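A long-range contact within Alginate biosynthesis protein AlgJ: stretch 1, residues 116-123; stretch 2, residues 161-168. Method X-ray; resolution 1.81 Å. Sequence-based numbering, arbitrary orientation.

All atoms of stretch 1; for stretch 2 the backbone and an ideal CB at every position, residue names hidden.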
ATOM      1  N   PHE A 116       4.326   2.815  11.872  1.00 27.80           N
ATOM      2  CA  PHE A 116       5.371   2.854  10.834  1.00 24.98           C
ATOM      3  C   PHE A 116       6.741   2.755  11.499  1.00 27.86           C
ATOM      4  O   PHE A 116       6.894   3.131  12.676  1.00 24.00           O
ATOM      5  CB  PHE A 116       5.352   4.158  10.008  1.00 24.42           C
ATOM      6  CG  PHE A 116       4.241   4.243   8.994  1.00 26.64           C
ATOM      7  CD1 PHE A 116       2.963   4.616   9.388  1.00 26.65           C
ATOM      8  CD2 PHE A 116       4.498   4.018   7.645  1.00 23.07           C
ATOM      9  CE1 PHE A 116       1.946   4.717   8.476  1.00 32.87           C
ATOM     10  CE2 PHE A 116       3.485   4.121   6.716  1.00 28.09           C
ATOM     11  CZ  PHE A 116       2.206   4.467   7.128  1.00 31.02           C
ATOM     12  N   LEU A 117       7.731   2.280  10.749  1.00 23.14           N
ATOM     13  CA  LEU A 117       9.122   2.253  11.220  1.00 29.44           C
ATOM     14  C   LEU A 117       9.684   3.672  11.281  1.00 26.70           C
ATOM     15  O   LEU A 117       9.290   4.521  10.493  1.00 21.74           O
ATOM     16  CB  LEU A 117       9.987   1.392  10.289  1.00 26.49           C
ATOM     17  CG  LEU A 117       9.678  -0.111  10.270  1.00 34.39           C
ATOM     18  CD1 LEU A 117      10.204  -0.719   8.998  1.00 41.77           C
ATOM     19  CD2 LEU A 117      10.315  -0.784  11.427  1.00 34.34           C
ATOM     20  N   ARG A 118      10.600   3.924  12.209  1.00 24.69           N
ATOM     21  CA  ARG A 118      11.235   5.252  12.324  1.00 25.71           C
ATOM     22  C   ARG A 118      12.150   5.623  11.126  1.00 24.88           C
ATOM     23  O   ARG A 118      12.144   6.774  10.670  1.00 24.17           O
ATOM     24  CB  ARG A 118      12.018   5.326  13.651  1.00 23.43           C
ATOM     25  CG  ARG A 118      12.811   6.627  13.878  1.00 25.64           C
ATOM     26  CD  ARG A 118      13.395   6.690  15.306  1.00 26.46           C
ATOM     27  NE  ARG A 118      13.984   5.423  15.714  1.00 26.29           N
ATOM     28  CZ  ARG A 118      15.179   4.990  15.332  1.00 27.82           C
ATOM     29  NH1 ARG A 118      15.942   5.736  14.545  1.00 27.95           N
ATOM     30  NH2 ARG A 118      15.618   3.807  15.752  1.00 27.27           N
ATOM     31  N   THR A 119      12.912   4.659  10.605  1.00 24.18           N
ATOM     32  CA  THR A 119      13.915   4.949   9.584  1.00 26.05           C
ATOM     33  C   THR A 119      13.607   4.351   8.214  1.00 26.95           C
ATOM     34  O   THR A 119      14.466   4.303   7.337  1.00 25.29           O
ATOM     35  CB  THR A 119      15.291   4.453  10.014  1.00 29.46           C
ATOM     36  OG1 THR A 119      15.311   3.020  10.001  1.00 28.40           O
ATOM     37  CG2 THR A 119      15.624   4.965  11.431  1.00 28.17           C
ATOM     38  N   ASP A 120      12.373   3.903   8.034  1.00 22.97           N
ATOM     39  CA  ASP A 120      11.989   3.158   6.829  1.00 26.52           C
ATOM     40  C   ASP A 120      10.655   3.713   6.323  1.00 26.20           C
ATOM     41  O   ASP A 120       9.899   4.289   7.101  1.00 26.05           O
ATOM     42  CB  ASP A 120      11.904   1.666   7.180  1.00 20.84           C
ATOM     43  CG  ASP A 120      11.684   0.748   5.963  1.00 28.91           C
ATOM     44  OD1 ASP A 120      10.526   0.627   5.504  1.00 30.89           O
ATOM     45  OD2 ASP A 120      12.680   0.123   5.506  1.00 27.43           O
ATOM     46  N   THR A 121      10.365   3.570   5.035  1.00 25.91           N
ATOM     47  CA  THR A 121       9.104   4.071   4.494  1.00 26.96           C
ATOM     48  C   THR A 121       7.895   3.259   4.955  1.00 22.40           C
ATOM     49  O   THR A 121       6.764   3.743   4.901  1.00 25.40           O
ATOM     50  CB  THR A 121       9.094   4.062   2.941  1.00 24.13           C
ATOM     51  OG1 THR A 121       9.234   2.715   2.488  1.00 26.14           O
ATOM     52  CG2 THR A 121      10.221   4.925   2.396  1.00 27.30           C
ATOM     53  N   HIS A 122       8.115   2.022   5.388  1.00 24.38           N
ATOM     54  CA  HIS A 122       6.996   1.079   5.484  1.00 22.35           C
ATOM     55  C   HIS A 122       6.289   1.023   6.832  1.00 26.58           C
ATOM     56  O   HIS A 122       6.844   1.381   7.868  1.00 26.39           O
ATOM     57  CB  HIS A 122       7.475  -0.329   5.127  1.00 19.86           C
ATOM     58  CG  HIS A 122       7.926  -0.448   3.702  1.00 23.51           C
ATOM     59  ND1 HIS A 122       9.254  -0.467   3.336  1.00 26.20           N
ATOM     60  CD2 HIS A 122       7.211  -0.514   2.552  1.00 23.24           C
ATOM     61  CE1 HIS A 122       9.338  -0.564   2.017  1.00 26.14           C
ATOM     62  NE2 HIS A 122       8.112  -0.581   1.516  1.00 24.84           N
ATOM     63  N   TRP A 123       5.052   0.541   6.815  1.00 25.16           N
ATOM     64  CA  TRP A 123       4.406   0.186   8.063  1.00 23.75           C
ATOM     65  C   TRP A 123       5.173  -0.923   8.781  1.00 25.49           C
ATOM     66  O   TRP A 123       5.864  -1.738   8.162  1.00 27.00           O
ATOM     67  CB  TRP A 123       2.948  -0.241   7.831  1.00 22.67           C
ATOM     68  CG  TRP A 123       2.703  -1.184   6.665  1.00 23.23           C
ATOM     69  CD1 TRP A 123       3.564  -2.114   6.127  1.00 21.27           C
ATOM     70  CD2 TRP A 123       1.469  -1.307   5.939  1.00 25.30           C
ATOM     71  NE1 TRP A 123       2.929  -2.798   5.093  1.00 25.22           N
ATOM     72  CE2 TRP A 123       1.649  -2.317   4.961  1.00 22.85           C
ATOM     73  CE3 TRP A 123       0.235  -0.645   6.011  1.00 24.22           C
ATOM     74  CZ2 TRP A 123       0.631  -2.683   4.054  1.00 24.05           C
ATOM     75  CZ3 TRP A 123      -0.778  -1.018   5.112  1.00 25.08           C
ATOM     76  CH2 TRP A 123      -0.558  -2.020   4.140  1.00 25.23           C
ATOM     77  N   UNK A 161      17.509  -5.925  15.256  1.00 27.68           N
ATOM     78  CA  UNK A 161      17.642  -4.645  14.553  1.00 25.56           C
ATOM     79  C   UNK A 161      17.352  -4.747  13.058  1.00 25.58           C
ATOM     80  O   UNK A 161      17.525  -5.802  12.441  1.00 27.34           O
ATOM     81  CB  UNK A 161      19.053  -4.089  14.757  1.00 25.56           C
ATOM     82  N   UNK A 162      16.906  -3.637  12.487  1.00 26.22           N
ATOM     83  CA  UNK A 162      16.594  -3.579  11.064  1.00 28.89           C
ATOM     84  C   UNK A 162      17.050  -2.219  10.506  1.00 28.58           C
ATOM     85  O   UNK A 162      16.650  -1.179  11.029  1.00 32.42           O
ATOM     86  CB  UNK A 162      15.098  -3.796  10.826  1.00 28.89           C
ATOM     87  N   UNK A 163      17.899  -2.232   9.476  1.00 28.48           N
ATOM     88  CA  UNK A 163      18.347  -0.996   8.824  1.00 30.84           C
ATOM     89  C   UNK A 163      17.306  -0.563   7.802  1.00 27.97           C
ATOM     90  O   UNK A 163      17.057  -1.292   6.851  1.00 28.36           O
ATOM     91  CB  UNK A 163      19.710  -1.187   8.156  1.00 30.84           C
ATOM     92  N   UNK A 164      16.708   0.613   8.006  1.00 26.59           N
ATOM     93  CA  UNK A 164      15.597   1.077   7.180  1.00 27.69           C
ATOM     94  C   UNK A 164      15.995   1.496   5.771  1.00 27.44           C
ATOM     95  O   UNK A 164      17.147   1.895   5.509  1.00 28.08           O
ATOM     96  CB  UNK A 164      14.909   2.255   7.873  1.00 27.69           C
ATOM     97  N   UNK A 165      15.034   1.424   4.847  1.00 26.26           N
ATOM     98  CA  UNK A 165      15.344   1.647   3.445  1.00 28.15           C
ATOM     99  C   UNK A 165      15.780   3.099   3.203  1.00 30.95           C
ATOM    100  O   UNK A 165      16.577   3.361   2.325  1.00 33.79           O
ATOM    101  CB  UNK A 165      14.133   1.302   2.576  1.00 28.15           C
ATOM    102  N   UNK A 166      15.302   4.019   4.034  1.00 28.81           N
ATOM    103  CA  UNK A 166      15.666   5.428   3.894  1.00 28.49           C
ATOM    104  C   UNK A 166      17.110   5.759   4.286  1.00 30.96           C
ATOM    105  O   UNK A 166      17.676   6.749   3.813  1.00 30.88           O
ATOM    106  CB  UNK A 166      14.716   6.275   4.743  1.00 28.49           C
ATOM    107  N   UNK A 167      17.714   4.941   5.140  1.00 33.55           N
ATOM    108  CA  UNK A 167      19.073   5.236   5.582  1.00 37.60           C
ATOM    109  C   UNK A 167      20.048   5.188   4.412  1.00 41.74           C
ATOM    110  O   UNK A 167      21.080   5.840   4.439  1.00 40.83           O
ATOM    111  CB  UNK A 167      19.506   4.252   6.671  1.00 37.60           C
ATOM    112  N   UNK A 168      19.701   4.439   3.368  1.00 44.91           N
ATOM    113  CA  UNK A 168      20.587   4.312   2.215  1.00 50.05           C
ATOM    114  C   UNK A 168      20.564   5.533   1.300  1.00 49.59           C
ATOM    115  O   UNK A 168      21.433   5.690   0.436  1.00 53.92           O
ATOM    116  CB  UNK A 168      20.207   3.067   1.410  1.00 50.05           C
TER

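Position 161 has nothing of stretch 1 within 5.5 Å of its ideal CB, so the contact sets no demand; phi of -60° and psi of 153° would suit many residues, proline among them. Pro-161 takes no part.

At 162 the backbone is extended and CA-to-CB points toward stretch 1, yet the ideal CB has no neighbour within 5.5 Å. Only a long side chain can cross that gap, meeting the apolar Leu-117 and the carboxylate of Asp-120; an aromatic ring with a polar tip, or a long amphipathic chain, would suit. Tyr-162 answers both: its CE2 lies 4.2 Å from Leu-117 CD1, while Asp-120 OD2 sits at the ring edge, 3.5 Å from that same CE2. A water bridges Tyr-162 OH, at 2.5 Å, and Asp-120 OD2, at 2.6 Å.

Position 163 points away, leaving the choice open; Lys-163 extends clear of stretch 1.

At 164 the ideal CB would fall 2.2 Å from Thr-119 O, a clash. Phi and psi are ordinary, so space rather than torsion asks for glycine. Gly-164 lets its CA approach Thr-119 O to 3.4 Å in a CA-H...O contact, and a water links its N, at 3.0 Å, to Thr-119 OG1, at 2.9 Å.

Position 165 looks forbidding to an acid, with Asp-120 OD2 3.5 Å from the ideal CB. But Asp-120 OD2 already accepts from the backbone N of 165, at 2.8 Å, and beyond it the N and OG1 of Thr-121 offer donors. A carboxylate one carbon out would offer an acceptor to each; Asn could accept one and turn its amide toward the Thr-121 hydroxyl, which can also accept; the oxygen of serine would be too close to the backbone to reach either. Asp-165, with chi1 p, receives Thr-121 N on OD1 at 2.7 Å and Thr-121 OG1 on OD2 at 2.8 Å. The price is two like charges, Asp-120 OD2 and Asp-165 OD1, 3.1 Å apart.

At 166 CB points toward stretch 1, with Thr-119 O a tight 3.3 Å from its ideal position. Beyond lie the backbone of Asp-120 and the methyl of Thr-121, favouring a medium apolar chain such as Leu or Met. Leu-166 places CD1 3.7 Å from Asp-120 C and CG 3.8 Å from Thr-121 CG2; its N gives Thr-119 O a weak hydrogen bond, 3.4 Å.

At 167 CA-to-CB points sideways, where Val, Ile or Thr could brush Thr-119. Thr-167 sets CG2 3.9 Å from Thr-119 CB.

Position 168 is out of reach; it is Asn-168.

Stretch 2 161-168: PYKGDLTN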
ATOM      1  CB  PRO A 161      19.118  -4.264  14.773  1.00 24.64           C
ATOM      2  CG  PRO A 161      19.559  -5.025  15.970  1.00 28.13           C
ATOM      3  CD  PRO A 161      18.754  -6.314  15.954  1.00 26.84           C
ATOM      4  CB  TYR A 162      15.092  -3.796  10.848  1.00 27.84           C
ATOM      5  CG  TYR A 162      14.694  -3.711   9.390  1.00 26.47           C
ATOM      6  CD1 TYR A 162      14.975  -4.749   8.518  1.00 31.20           C
ATOM      7  CD2 TYR A 162      14.083  -2.567   8.883  1.00 29.18           C
ATOM      8  CE1 TYR A 162      14.651  -4.662   7.167  1.00 33.70           C
ATOM      9  CE2 TYR A 162      13.754  -2.473   7.531  1.00 31.29           C
ATOM     10  CZ  TYR A 162      14.030  -3.519   6.692  1.00 34.79           C
ATOM     11  OH  TYR A 162      13.689  -3.430   5.355  1.00 39.75           O
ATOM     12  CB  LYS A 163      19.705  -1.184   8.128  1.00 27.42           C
ATOM     13  CG  LYS A 163      20.305   0.144   7.635  1.00 35.35           C
ATOM     14  CD  LYS A 163      21.718  -0.012   7.093  1.00 42.54           C
ATOM     15  CE  LYS A 163      21.775   0.272   5.601  1.00 48.78           C
ATOM     16  NZ  LYS A 163      23.160   0.125   5.067  1.00 54.13           N
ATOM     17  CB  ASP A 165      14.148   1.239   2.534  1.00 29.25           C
ATOM     18  CG  ASP A 165      12.830   1.976   2.833  1.00 32.71           C
ATOM     19  OD1 ASP A 165      12.683   2.722   3.831  1.00 28.07           O
ATOM     20  OD2 ASP A 165      11.868   1.764   2.045  1.00 31.88           O
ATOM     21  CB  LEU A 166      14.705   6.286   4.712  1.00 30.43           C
ATOM     22  CG  LEU A 166      13.307   6.307   4.107  1.00 29.57           C
ATOM     23  CD1 LEU A 166      12.300   6.848   5.127  1.00 28.61           C
ATOM     24  CD2 LEU A 166      13.288   7.118   2.788  1.00 29.29           C
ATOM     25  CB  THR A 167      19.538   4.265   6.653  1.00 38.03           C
ATOM     26  OG1 THR A 167      19.798   3.001   6.038  1.00 49.73           O
ATOM     27  CG2 THR A 167      18.457   4.093   7.692  1.00 31.48           C
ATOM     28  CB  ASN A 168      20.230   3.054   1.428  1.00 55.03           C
ATOM     29  CG  ASN A 168      20.531   1.791   2.209  1.00 58.59           C
ATOM     30  OD1 ASN A 168      21.663   1.286   2.197  1.00 57.99           O
ATOM     31  ND2 ASN A 168      19.525   1.291   2.929  1.00 60.24           N
TER
HETATM   32  O   HOH W   1      18.118   2.218  10.131  1.00 41.88           O
HETATM   33  O   HOH W   2      12.460  -1.846   3.851  1.00 31.82           O
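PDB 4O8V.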